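Local coordinates for protein response regulator (PDB 3N0R) that regulates the general stress response, probably by sequestering an anti-sigma factor through its sigma-like domain under control of a phosphorylatable receiver domain, at residues P72-Y77 with E126-T131; Q118-T123 with R146-A151; P235-T240 with F256-P261. The protein carries 1 engineered substitution. All coordinates share one frame; numbering follows the deposited sequence. Where two conformers were deposited one is given.

Contact 1: residues P72-Y77 with E126-T131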
ATOM      1  N   PRO A  72       9.145  15.744  10.302  1.00 20.09           N
ATOM      2  CA  PRO A  72       8.371  14.797  11.109  1.00 19.58           C
ATOM      3  C   PRO A  72       7.910  13.572  10.317  1.00 17.15           C
ATOM      4  O   PRO A  72       7.888  12.480  10.882  1.00 17.36           O
ATOM      5  CB  PRO A  72       7.182  15.640  11.579  1.00 21.64           C
ATOM      6  CG  PRO A  72       7.729  17.035  11.636  1.00 23.50           C
ATOM      7  CD  PRO A  72       8.679  17.134  10.474  1.00 21.21           C
ATOM      8  N   ARG A  73       7.556  13.723   9.041  1.00 17.63           N
ATOM      9  CA  ARG A  73       7.103  12.569   8.269  0.63 16.74           C
ATOM     10  C   ARG A  73       8.222  11.533   8.134  1.00 16.34           C
ATOM     11  O   ARG A  73       8.021  10.351   8.412  1.00 16.36           O
ATOM     12  CB  ARG A  73       6.567  12.967   6.888  0.63 17.18           C
ATOM     13  CG  ARG A  73       5.815  11.822   6.213  0.63 18.00           C
ATOM     14  CD  ARG A  73       5.570  12.029   4.720  0.63 19.10           C
ATOM     15  NE  ARG A  73       4.760  10.928   4.203  0.63 20.26           N
ATOM     16  CZ  ARG A  73       4.777  10.486   2.949  0.63 20.87           C
ATOM     17  NH1 ARG A  73       5.568  11.051   2.045  0.63 21.45           N
ATOM     18  NH2 ARG A  73       3.996   9.471   2.602  0.63 20.50           N
ATOM     19  N   VAL A  74       9.400  11.977   7.714  1.00 15.86           N
ATOM     20  CA  VAL A  74      10.532  11.068   7.579  1.00 15.95           C
ATOM     21  C   VAL A  74      10.880  10.456   8.943  1.00 15.16           C
ATOM     22  O   VAL A  74      11.125   9.251   9.055  1.00 15.56           O
ATOM     23  CB  VAL A  74      11.745  11.765   6.947  1.00 16.66           C
ATOM     24  CG1 VAL A  74      12.971  10.877   7.004  1.00 18.14           C
ATOM     25  CG2 VAL A  74      11.423  12.167   5.510  1.00 18.30           C
ATOM     26  N   ALA A  75      10.911  11.291   9.981  1.00 15.46           N
ATOM     27  CA  ALA A  75      11.245  10.820  11.323  1.00 15.64           C
ATOM     28  C   ALA A  75      10.273   9.757  11.826  1.00 14.26           C
ATOM     29  O   ALA A  75      10.678   8.806  12.491  1.00 15.13           O
ATOM     30  CB  ALA A  75      11.312  11.981  12.299  1.00 16.65           C
ATOM     31  N   LEU A  76       8.989   9.927  11.528  1.00 14.94           N
ATOM     32  CA  LEU A  76       7.977   8.955  11.938  1.00 14.85           C
ATOM     33  C   LEU A  76       8.228   7.610  11.255  1.00 14.67           C
ATOM     34  O   LEU A  76       8.167   6.563  11.895  1.00 14.82           O
ATOM     35  CB  LEU A  76       6.585   9.470  11.575  1.00 15.57           C
ATOM     36  CG  LEU A  76       5.425   8.479  11.730  1.00 15.62           C
ATOM     37  CD1 LEU A  76       5.319   7.953  13.152  1.00 17.76           C
ATOM     38  CD2 LEU A  76       4.112   9.119  11.282  1.00 17.13           C
ATOM     39  N   TYR A  77       8.487   7.634   9.951  1.00 14.52           N
ATOM     40  CA  TYR A  77       8.770   6.385   9.251  1.00 14.93           C
ATOM     41  C   TYR A  77      10.052   5.734   9.771  1.00 15.17           C
ATOM     42  O   TYR A  77      10.137   4.511   9.870  1.00 15.18           O
ATOM     43  CB  TYR A  77       8.815   6.580   7.730  1.00 16.47           C
ATOM     44  CG  TYR A  77       7.462   6.664   7.035  1.00 15.97           C
ATOM     45  CD1 TYR A  77       6.662   7.792   7.172  1.00 16.62           C
ATOM     46  CD2 TYR A  77       7.009   5.645   6.193  1.00 17.77           C
ATOM     47  CE1 TYR A  77       5.443   7.897   6.520  1.00 16.87           C
ATOM     48  CE2 TYR A  77       5.783   5.749   5.532  1.00 18.40           C
ATOM     49  CZ  TYR A  77       5.011   6.885   5.696  1.00 18.39           C
ATOM     50  OH  TYR A  77       3.798   7.011   5.040  1.00 21.18           O
ATOM     51  N   GLU A 126       4.759   5.866  -1.387  1.00 14.64           N
ATOM     52  CA  GLU A 126       4.670   6.938  -0.408  1.00 15.86           C
ATOM     53  C   GLU A 126       5.248   8.267  -0.888  1.00 16.10           C
ATOM     54  O   GLU A 126       5.036   9.298  -0.259  1.00 17.37           O
ATOM     55  CB  GLU A 126       5.320   6.503   0.904  1.00 18.09           C
ATOM     56  CG  GLU A 126       4.601   5.305   1.527  1.00 22.81           C
ATOM     57  CD  GLU A 126       3.137   5.593   1.804  1.00 25.23           C
ATOM     58  OE1 GLU A 126       2.868   6.626   2.447  1.00 28.67           O
ATOM     59  OE2 GLU A 126       2.248   4.801   1.386  1.00 26.47           O
ATOM     60  N   GLY A 127       5.972   8.249  -2.004  1.00 15.45           N
ATOM     61  CA  GLY A 127       6.490   9.470  -2.593  1.00 15.99           C
ATOM     62  C   GLY A 127       7.700  10.088  -1.920  1.00 15.77           C
ATOM     63  O   GLY A 127       8.006  11.252  -2.166  1.00 18.74           O
ATOM     64  N   PHE A 128       8.413   9.335  -1.088  1.00 14.72           N
ATOM     65  CA  PHE A 128       9.675   9.841  -0.560  1.00 14.78           C
ATOM     66  C   PHE A 128      10.718   9.880  -1.680  1.00 15.04           C
ATOM     67  O   PHE A 128      10.709   9.038  -2.588  1.00 15.27           O
ATOM     68  CB  PHE A 128      10.187   8.950   0.576  1.00 14.81           C
ATOM     69  CG  PHE A 128       9.402   9.063   1.843  1.00 14.88           C
ATOM     70  CD1 PHE A 128       9.443  10.227   2.588  1.00 15.93           C
ATOM     71  CD2 PHE A 128       8.640   7.997   2.306  1.00 15.32           C
ATOM     72  CE1 PHE A 128       8.732  10.332   3.769  1.00 17.06           C
ATOM     73  CE2 PHE A 128       7.928   8.104   3.486  1.00 15.97           C
ATOM     74  CZ  PHE A 128       7.977   9.272   4.221  1.00 16.84           C
ATOM     75  N   THR A 129      11.635  10.838  -1.608  1.00 15.82           N
ATOM     76  CA  THR A 129      12.796  10.818  -2.493  1.00 16.62           C
ATOM     77  C   THR A 129      13.723   9.677  -2.064  1.00 16.19           C
ATOM     78  O   THR A 129      13.633   9.190  -0.930  1.00 16.16           O
ATOM     79  CB  THR A 129      13.584  12.128  -2.397  1.00 18.08           C
ATOM     80  OG1 THR A 129      14.164  12.222  -1.092  1.00 17.99           O
ATOM     81  CG2 THR A 129      12.677  13.319  -2.640  1.00 19.28           C
ATOM     82  N   PRO A 130      14.624   9.241  -2.962  1.00 17.71           N
ATOM     83  CA  PRO A 130      15.590   8.216  -2.554  1.00 18.88           C
ATOM     84  C   PRO A 130      16.416   8.646  -1.334  1.00 17.48           C
ATOM     85  O   PRO A 130      16.689   7.823  -0.467  1.00 17.53           O
ATOM     86  CB  PRO A 130      16.468   8.039  -3.799  1.00 20.44           C
ATOM     87  CG  PRO A 130      15.560   8.421  -4.939  1.00 21.13           C
ATOM     88  CD  PRO A 130      14.700   9.538  -4.403  1.00 19.05           C
ATOM     89  N   THR A 131      16.790   9.917  -1.244  1.00 17.34           N
ATOM     90  CA  THR A 131      17.526  10.384  -0.066  1.00 17.80           C
ATOM     91  C   THR A 131      16.699  10.268   1.221  1.00 17.81           C
ATOM     92  O   THR A 131      17.210   9.878   2.274  1.00 18.21           O
ATOM     93  CB  THR A 131      18.008  11.830  -0.250  1.00 19.73           C
ATOM     94  OG1 THR A 131      18.939  11.872  -1.334  1.00 21.62           O
ATOM     95  CG2 THR A 131      18.706  12.332   1.004  1.00 20.14           C
TER

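Contact 2: residues Q118-T123 with R146-A151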
ATOM      1  N   GLN A 118      10.623  -2.569   0.823  1.00 13.92           N
ATOM      2  CA  GLN A 118      10.451  -1.365   1.618  1.00 13.64           C
ATOM      3  C   GLN A 118      10.914  -0.143   0.825  1.00 13.51           C
ATOM      4  O   GLN A 118      10.205   0.850   0.752  1.00 13.87           O
ATOM      5  CB  GLN A 118      11.251  -1.470   2.914  1.00 14.22           C
ATOM      6  CG  GLN A 118      10.816  -2.598   3.823  1.00 14.88           C
ATOM      7  CD  GLN A 118      11.853  -2.885   4.879  1.00 15.00           C
ATOM      8  OE1 GLN A 118      12.524  -1.974   5.357  1.00 15.68           O
ATOM      9  NE2 GLN A 118      12.006  -4.154   5.242  1.00 16.00           N
ATOM     10  N   ALA A 119      12.106  -0.216   0.240  1.00 13.84           N
ATOM     11  CA  ALA A 119      12.655   0.916  -0.505  1.00 14.31           C
ATOM     12  C   ALA A 119      11.737   1.300  -1.668  1.00 14.01           C
ATOM     13  O   ALA A 119      11.477   2.480  -1.924  1.00 14.53           O
ATOM     14  CB  ALA A 119      14.053   0.605  -1.013  1.00 15.23           C
ATOM     15  N   PHE A 120      11.235   0.293  -2.370  1.00 14.60           N
ATOM     16  CA  PHE A 120      10.334   0.539  -3.470  1.00 15.15           C
ATOM     17  C   PHE A 120       9.022   1.169  -3.009  1.00 13.78           C
ATOM     18  O   PHE A 120       8.551   2.137  -3.598  1.00 14.53           O
ATOM     19  CB  PHE A 120      10.055  -0.757  -4.226  1.00 16.41           C
ATOM     20  CG  PHE A 120       9.186  -0.560  -5.413  1.00 17.67           C
ATOM     21  CD1 PHE A 120       9.719  -0.096  -6.611  1.00 20.52           C
ATOM     22  CD2 PHE A 120       7.824  -0.793  -5.334  1.00 21.59           C
ATOM     23  CE1 PHE A 120       8.912   0.119  -7.705  1.00 23.91           C
ATOM     24  CE2 PHE A 120       7.015  -0.576  -6.428  1.00 24.05           C
ATOM     25  CZ  PHE A 120       7.563  -0.123  -7.611  1.00 24.23           C
ATOM     26  N   LEU A 121       8.422   0.639  -1.950  1.00 13.54           N
ATOM     27  CA  LEU A 121       7.179   1.242  -1.482  1.00 14.30           C
ATOM     28  C   LEU A 121       7.377   2.659  -0.925  1.00 13.50           C
ATOM     29  O   LEU A 121       6.534   3.537  -1.142  1.00 14.50           O
ATOM     30  CB  LEU A 121       6.471   0.360  -0.459  1.00 15.34           C
ATOM     31  CG  LEU A 121       5.958  -0.981  -0.991  1.00 16.56           C
ATOM     32  CD1 LEU A 121       5.182  -1.691   0.112  1.00 18.12           C
ATOM     33  CD2 LEU A 121       5.091  -0.820  -2.237  1.00 17.66           C
ATOM     34  N   LEU A 122       8.480   2.897  -0.220  1.00 14.04           N
ATOM     35  CA  LEU A 122       8.724   4.226   0.338  1.00 14.23           C
ATOM     36  C   LEU A 122       8.775   5.278  -0.767  1.00 14.09           C
ATOM     37  O   LEU A 122       8.294   6.393  -0.591  1.00 14.82           O
ATOM     38  CB  LEU A 122      10.036   4.238   1.136  1.00 13.94           C
ATOM     39  CG  LEU A 122       9.978   3.528   2.492  1.00 13.88           C
ATOM     40  CD1 LEU A 122      11.369   3.355   3.068  1.00 14.78           C
ATOM     41  CD2 LEU A 122       9.062   4.258   3.481  1.00 14.78           C
ATOM     42  N   THR A 123       9.371   4.922  -1.899  1.00 14.02           N
ATOM     43  CA  THR A 123       9.513   5.858  -3.007  1.00 14.73           C
ATOM     44  C   THR A 123       8.284   5.868  -3.916  1.00 15.10           C
ATOM     45  O   THR A 123       7.646   6.911  -4.093  1.00 16.78           O
ATOM     46  CB  THR A 123      10.821   5.610  -3.794  1.00 15.20           C
ATOM     47  OG1 THR A 123      10.897   4.242  -4.213  1.00 15.40           O
ATOM     48  CG2 THR A 123      12.042   5.966  -2.932  1.00 16.79           C
ATOM     49  N   ARG A 146      20.030   0.530  -5.339  1.00 18.60           N
ATOM     50  CA  ARG A 146      20.154  -0.905  -5.608  1.00 19.16           C
ATOM     51  C   ARG A 146      18.889  -1.639  -5.166  1.00 18.13           C
ATOM     52  O   ARG A 146      18.357  -2.476  -5.891  1.00 18.42           O
ATOM     53  CB  ARG A 146      21.363  -1.485  -4.866  1.00 21.33           C
ATOM     54  CG  ARG A 146      21.676  -2.934  -5.209  1.00 24.10           C
ATOM     55  CD  ARG A 146      22.724  -3.542  -4.271  1.00 26.19           C
ATOM     56  NE  ARG A 146      22.196  -3.746  -2.924  1.00 28.48           N
ATOM     57  CZ  ARG A 146      21.395  -4.751  -2.581  1.00 30.76           C
ATOM     58  NH1 ARG A 146      21.034  -5.653  -3.485  1.00 32.16           N
ATOM     59  NH2 ARG A 146      20.957  -4.860  -1.334  1.00 31.92           N
ATOM     60  N   LEU A 147      18.412  -1.304  -3.969  1.00 16.49           N
ATOM     61  CA  LEU A 147      17.215  -1.923  -3.413  1.00 16.49           C
ATOM     62  C   LEU A 147      16.000  -1.656  -4.293  1.00 16.45           C
ATOM     63  O   LEU A 147      15.240  -2.573  -4.601  1.00 16.42           O
ATOM     64  CB  LEU A 147      16.973  -1.411  -1.991  1.00 16.64           C
ATOM     65  CG  LEU A 147      17.957  -1.875  -0.915  1.00 17.53           C
ATOM     66  CD1 LEU A 147      17.728  -1.106   0.377  1.00 18.73           C
ATOM     67  CD2 LEU A 147      17.863  -3.385  -0.678  1.00 18.22           C
ATOM     68  N   ILE A 148      15.821  -0.405  -4.705  1.00 16.39           N
ATOM     69  CA  ILE A 148      14.693  -0.053  -5.561  1.00 17.04           C
ATOM     70  C   ILE A 148      14.752  -0.826  -6.882  1.00 17.55           C
ATOM     71  O   ILE A 148      13.741  -1.346  -7.347  1.00 18.52           O
ATOM     72  CB  ILE A 148      14.657   1.467  -5.841  1.00 17.17           C
ATOM     73  CG1 ILE A 148      14.323   2.246  -4.560  1.00 18.18           C
ATOM     74  CG2 ILE A 148      13.642   1.791  -6.938  1.00 19.12           C
ATOM     75  CD1 ILE A 148      14.563   3.752  -4.688  1.00 20.17           C
ATOM     76  N   GLY A 149      15.936  -0.908  -7.477  1.00 18.42           N
ATOM     77  CA  GLY A 149      16.108  -1.628  -8.725  1.00 19.53           C
ATOM     78  C   GLY A 149      15.742  -3.096  -8.600  1.00 18.73           C
ATOM     79  O   GLY A 149      15.123  -3.678  -9.504  1.00 20.08           O
ATOM     80  N   ASP A 150      16.125  -3.712  -7.484  1.00 18.43           N
ATOM     81  CA  ASP A 150      15.777  -5.116  -7.251  1.00 19.25           C
ATOM     82  C   ASP A 150      14.264  -5.304  -7.200  1.00 17.51           C
ATOM     83  O   ASP A 150      13.711  -6.208  -7.837  1.00 18.37           O
ATOM     84  CB  ASP A 150      16.396  -5.641  -5.946  1.00 24.20           C
ATOM     85  CG  ASP A 150      17.864  -5.990  -6.081  1.00 31.65           C
ATOM     86  OD1 ASP A 150      18.406  -5.918  -7.205  1.00 34.44           O
ATOM     87  OD2 ASP A 150      18.475  -6.355  -5.053  1.00 34.74           O
ATOM     88  N   ALA A 151      13.596  -4.459  -6.423  1.00 16.80           N
ATOM     89  CA  ALA A 151      12.155  -4.568  -6.281  1.00 17.23           C
ATOM     90  C   ALA A 151      11.454  -4.298  -7.603  1.00 15.86           C
ATOM     91  O   ALA A 151      10.480  -4.970  -7.942  1.00 17.11           O
ATOM     92  CB  ALA A 151      11.661  -3.619  -5.207  1.00 18.37           C
TER

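Contact 3: residues P235-T240 with F256-P261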
ATOM      1  N   PRO A 235      -7.690 -10.396  -5.423  1.00 18.25           N
ATOM      2  CA  PRO A 235      -7.377  -9.140  -4.737  1.00 18.50           C
ATOM      3  C   PRO A 235      -8.154  -7.959  -5.308  1.00 17.06           C
ATOM      4  O   PRO A 235      -8.402  -7.894  -6.513  1.00 16.97           O
ATOM      5  CB  PRO A 235      -5.874  -8.964  -4.986  1.00 19.69           C
ATOM      6  CG  PRO A 235      -5.610  -9.719  -6.244  1.00 19.85           C
ATOM      7  CD  PRO A 235      -6.562 -10.882  -6.237  1.00 19.02           C
ATOM      8  N   VAL A 236      -8.536  -7.040  -4.425  1.00 16.91           N
ATOM      9  CA  VAL A 236      -9.239  -5.823  -4.797  1.00 16.64           C
ATOM     10  C   VAL A 236      -8.459  -4.615  -4.309  1.00 15.86           C
ATOM     11  O   VAL A 236      -8.029  -4.562  -3.158  1.00 18.27           O
ATOM     12  CB  VAL A 236     -10.666  -5.781  -4.211  1.00 18.34           C
ATOM     13  CG1 VAL A 236     -11.396  -4.501  -4.653  1.00 19.95           C
ATOM     14  CG2 VAL A 236     -11.450  -7.023  -4.628  1.00 19.45           C
ATOM     15  N   ILE A 237      -8.258  -3.662  -5.209  1.00 14.58           N
ATOM     16  CA  ILE A 237      -7.662  -2.382  -4.871  1.00 14.69           C
ATOM     17  C   ILE A 237      -8.751  -1.327  -4.997  1.00 14.68           C
ATOM     18  O   ILE A 237      -9.424  -1.235  -6.026  1.00 15.78           O
ATOM     19  CB  ILE A 237      -6.514  -2.036  -5.825  1.00 15.15           C
ATOM     20  CG1 ILE A 237      -5.448  -3.142  -5.810  1.00 15.98           C
ATOM     21  CG2 ILE A 237      -5.924  -0.680  -5.468  1.00 15.98           C
ATOM     22  CD1 ILE A 237      -4.355  -2.950  -6.841  1.00 17.16           C
ATOM     23  N   PHE A 238      -8.940  -0.530  -3.951  1.00 14.60           N
ATOM     24  CA  PHE A 238      -9.976   0.496  -3.974  1.00 15.39           C
ATOM     25  C   PHE A 238      -9.449   1.833  -4.454  1.00 15.43           C
ATOM     26  O   PHE A 238      -8.336   2.235  -4.123  1.00 16.59           O
ATOM     27  CB  PHE A 238     -10.658   0.591  -2.615  1.00 17.64           C
ATOM     28  CG  PHE A 238     -11.478  -0.620  -2.296  1.00 19.44           C
ATOM     29  CD1 PHE A 238     -12.787  -0.718  -2.736  1.00 21.65           C
ATOM     30  CD2 PHE A 238     -10.923  -1.688  -1.610  1.00 21.26           C
ATOM     31  CE1 PHE A 238     -13.539  -1.850  -2.468  1.00 23.71           C
ATOM     32  CE2 PHE A 238     -11.669  -2.821  -1.338  1.00 23.92           C
ATOM     33  CZ  PHE A 238     -12.979  -2.899  -1.761  1.00 24.70           C
ATOM     34  N   ILE A 239     -10.276   2.499  -5.252  1.00 16.49           N
ATOM     35  CA  ILE A 239      -9.956   3.797  -5.818  0.92 16.88           C
ATOM     36  C   ILE A 239     -10.778   4.869  -5.105  1.00 17.78           C
ATOM     37  O   ILE A 239     -11.989   4.724  -4.965  1.00 19.42           O
ATOM     38  CB  ILE A 239     -10.333   3.834  -7.316  0.92 18.50           C
ATOM     39  CG1 ILE A 239      -9.521   2.816  -8.122  0.92 21.04           C
ATOM     40  CG2 ILE A 239     -10.176   5.243  -7.876  0.92 17.94           C
ATOM     41  CD1 ILE A 239     -10.127   2.524  -9.501  0.92 23.40           C
ATOM     42  N   THR A 240     -10.122   5.943  -4.659  1.00 17.53           N
ATOM     43  CA  THR A 240     -10.823   7.023  -3.968  1.00 19.57           C
ATOM     44  C   THR A 240     -10.097   8.360  -4.106  1.00 19.27           C
ATOM     45  O   THR A 240      -8.868   8.407  -4.234  1.00 20.13           O
ATOM     46  CB  THR A 240     -11.001   6.705  -2.461  1.00 21.46           C
ATOM     47  OG1 THR A 240     -11.632   7.815  -1.809  1.00 23.04           O
ATOM     48  CG2 THR A 240      -9.655   6.428  -1.803  1.00 23.62           C
ATOM     49  N   PHE A 256      -5.453  -2.368   0.167  1.00 14.89           N
ATOM     50  CA  PHE A 256      -4.798  -1.727  -0.971  1.00 15.00           C
ATOM     51  C   PHE A 256      -5.689  -0.612  -1.494  1.00 15.33           C
ATOM     52  O   PHE A 256      -6.882  -0.811  -1.712  1.00 16.37           O
ATOM     53  CB  PHE A 256      -4.501  -2.741  -2.088  1.00 15.65           C
ATOM     54  CG  PHE A 256      -3.773  -3.976  -1.616  1.00 16.31           C
ATOM     55  CD1 PHE A 256      -2.441  -3.915  -1.222  1.00 17.11           C
ATOM     56  CD2 PHE A 256      -4.427  -5.203  -1.567  1.00 16.95           C
ATOM     57  CE1 PHE A 256      -1.779  -5.060  -0.772  1.00 17.28           C
ATOM     58  CE2 PHE A 256      -3.771  -6.346  -1.130  1.00 18.11           C
ATOM     59  CZ  PHE A 256      -2.451  -6.271  -0.728  1.00 18.05           C
ATOM     60  N   LEU A 257      -5.058   0.534  -1.738  0.59 16.23           N
ATOM     61  CA  LEU A 257      -5.738   1.785  -2.022  0.59 17.56           C
ATOM     62  C   LEU A 257      -4.960   2.545  -3.096  0.59 16.48           C
ATOM     63  O   LEU A 257      -3.721   2.555  -3.080  0.59 16.78           O
ATOM     64  CB  LEU A 257      -5.804   2.610  -0.735  0.59 20.06           C
ATOM     65  CG  LEU A 257      -6.834   3.727  -0.610  0.59 23.00           C
ATOM     66  CD1 LEU A 257      -8.235   3.190  -0.800  0.59 23.47           C
ATOM     67  CD2 LEU A 257      -6.701   4.385   0.751  0.59 24.42           C
ATOM     68  N   ILE A 258      -5.686   3.162  -4.029  1.00 16.78           N
ATOM     69  CA  ILE A 258      -5.036   4.146  -4.870  0.54 17.50           C
ATOM     70  C   ILE A 258      -5.871   5.404  -4.944  1.00 18.49           C
ATOM     71  O   ILE A 258      -7.108   5.387  -4.897  1.00 19.56           O
ATOM     72  CB  ILE A 258      -4.765   3.641  -6.299  0.54 18.05           C
ATOM     73  CG1 ILE A 258      -6.054   3.190  -6.972  0.54 18.93           C
ATOM     74  CG2 ILE A 258      -3.738   2.520  -6.292  0.54 17.92           C
ATOM     75  CD1 ILE A 258      -5.849   2.780  -8.424  0.54 20.13           C
ATOM     76  N   THR A 259      -5.162   6.521  -4.991  1.00 19.12           N
ATOM     77  CA  THR A 259      -5.793   7.822  -5.033  1.00 19.44           C
ATOM     78  C   THR A 259      -6.007   8.268  -6.471  1.00 21.51           C
ATOM     79  O   THR A 259      -5.130   8.103  -7.324  1.00 23.77           O
ATOM     80  CB  THR A 259      -4.908   8.861  -4.328  1.00 20.65           C
ATOM     81  OG1 THR A 259      -4.657   8.415  -2.988  1.00 20.74           O
ATOM     82  CG2 THR A 259      -5.577  10.227  -4.299  1.00 22.56           C
ATOM     83  N   LYS A 260      -7.185   8.817  -6.736  1.00 21.80           N
ATOM     84  CA  LYS A 260      -7.435   9.531  -7.989  1.00 22.43           C
ATOM     85  C   LYS A 260      -7.451  11.030  -7.666  1.00 25.29           C
ATOM     86  O   LYS A 260      -7.951  11.421  -6.617  1.00 26.06           O
ATOM     87  CB  LYS A 260      -8.760   9.082  -8.623  1.00 22.93           C
ATOM     88  CG  LYS A 260      -9.978   9.249  -7.718  1.00 23.00           C
ATOM     89  CD  LYS A 260     -11.293   8.946  -8.435  1.00 24.11           C
ATOM     90  CE  LYS A 260     -12.470   9.110  -7.485  1.00 25.96           C
ATOM     91  NZ  LYS A 260     -13.779   8.875  -8.157  1.00 26.88           N
ATOM     92  N   PRO A 261      -6.879  11.877  -8.546  1.00 25.70           N
ATOM     93  CA  PRO A 261      -6.214  11.534  -9.812  1.00 24.75           C
ATOM     94  C   PRO A 261      -4.919  10.749  -9.596  1.00 23.28           C
ATOM     95  O   PRO A 261      -4.281  10.874  -8.553  1.00 25.14           O
ATOM     96  CB  PRO A 261      -5.908  12.901 -10.429  1.00 26.93           C
ATOM     97  CG  PRO A 261      -5.795  13.820  -9.263  1.00 28.11           C
ATOM     98  CD  PRO A 261      -6.790  13.321  -8.252  1.00 27.23           C
TER
HETATM   99  O   HOH W   1      -7.963  -3.876  -0.500  1.00 21.31           O

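Contact 1: residues P72-Y77 with E126-T131
F128 is wedged between R73 and Y77, and each of the two meets a different part of its ring. The guanidinium of R73 lies flat on one face of F128, its plane turned only 23° from that of the ring; R73 CZ stands 4.1 Å from the ring centroid and off the ring normal, an off-centre cation-pi contact. Y77 instead receives the rim of F128: the two planes are 80° apart, an edge-to-face pair in which F128 CE2 and CZ point at the Y77 ring, with F128 CZ 3.6 Å from Y77 CD1. V74 CG2 adds an apolar contact of 3.7 Å to F128 CE1. With CG anti to the backbone N (chi1 -167°) and an extended chain beyond it, R73 leaves the start of helix 72-84 and runs across the ring to the loop that links helix 115-125 to helix 130-137. At that loop R73 takes the E126 carbonyl end-on, NH1 at 2.9 Å from E126 O and NH2 at 3.0 Å from the same atom, E126 O lying almost in the guanidinium plane. The contact ties the sigma2-family segment of PhyR to its sigma-like segment. R73 NH2 also forms a salt bridge with E126 OE1 at 3.1 Å. Bent back at chi2, the E126 side chain brings OE1 over to Y77 OH, which donates a 2.8 Å bond from above the carboxylate plane. The other oxygen, E126 OE2, pairs with R36 of helix 31-42, so this buried carboxylate has an arginine on each oxygen, which would favour its ionised form.

Contact 2: residues Q118-T123 with R146-A151
A119 and F120 of helix 115-125 meet L147, I148 and A151 of helix 141-156 where the two cross nearly at right angles (94°), their axes 8.0 Å apart. Both helices lie in the PhyR sigma-like domain, and the crossing packs them directly against each other. The tight part lies at the small residues. A151 CB sits 3.4 Å from F120 CB, and A119 CB meets L147 CB at 3.7 Å; the alanines let the backbones come close, with F120 CA and I148 CA 4.9 Å apart. CG of F120 is swung beside its own carbonyl carbon (chi1 -177°), which leaves CB as the part of the side chain pressed against A151, while the ring approaches I148 CG2 more loosely, at 4.4 Å from F120 CD1. Toward the partly exposed side, I148 reaches tip to tip with T123: I148 CD1 is 3.7 Å from T123 OG1, and CG1 of the same isoleucine also borders the A119 carbonyl. T123 OG1 itself turns back to its own helix, within hydrogen-bonding distance of both A119 O and F120 O. Helix 115-125 passes from this crossing to other neighbours: L122 packs on helices 31-42, 72-84 and 130-137, whereas F120 and L121 touch helix 264-277 of the receiver domain.

Contact 3: residues P235-T240 with F256-P261
F238 and T240 each bond through N and O to the neighbouring strand, F238 to F256 and I258, T240 to I258 and K260. The shortest of the four bonds is I258 N to F238 O, at 2.8 Å. The middle two run nearly straight out from their carbonyls; in the last, K260 N stands above the carbonyl plane of T240, 3.0 Å from T240 O. Side chains pair over both faces. I239 and I258 run alongside each other on one face, with CG1 of each 3.7 Å from the other, while on the opposite face T240 CG2 rests against L257 CD1 at the same separation. A water continues the ladder at its start, donating to V236 O and accepting from F256 N. These are the last two strands of the five-stranded parallel sheet of the receiver domain, in 2-1-3-4-5 order, with 257-259 at the margin. Strand 208-212 holds 236-240 from its other side through backbone bonds, and helices 170-182 and 264-277 cover I258. K260 precedes a cis peptide to P261, and its extended chain, passing I239 CG2, brings NZ to salt bridges with E169 and D212, the predicted phosphorylation site. This is consistent with the lysine and threonine that receivers carry near the phosphoacceptor. T240 OG1 bonds to F242 N.

Contacts 1 and 2 belong to the helical sigma-like region and touch directly, their centres 13 Å apart. Backbone bonds probably join them, E126 N to L121 O at 2.9 Å and F128 N to L122 O at 3.0 Å, and L122 CD2 packs 3.7 Å from Y77 CD2; their segments alternate along the chain. Contact 3 lies in the receiver domain, its centre about 21 Å from each of the others and its nearest atoms about 8 Å from both. Helix 264-277 is touched by F120 and L121 of contact 2 and by I237, F256 and I258 of contact 3. Contact 3 brings K260 to D212, the predicted phosphoacceptor, unphosphorylated here.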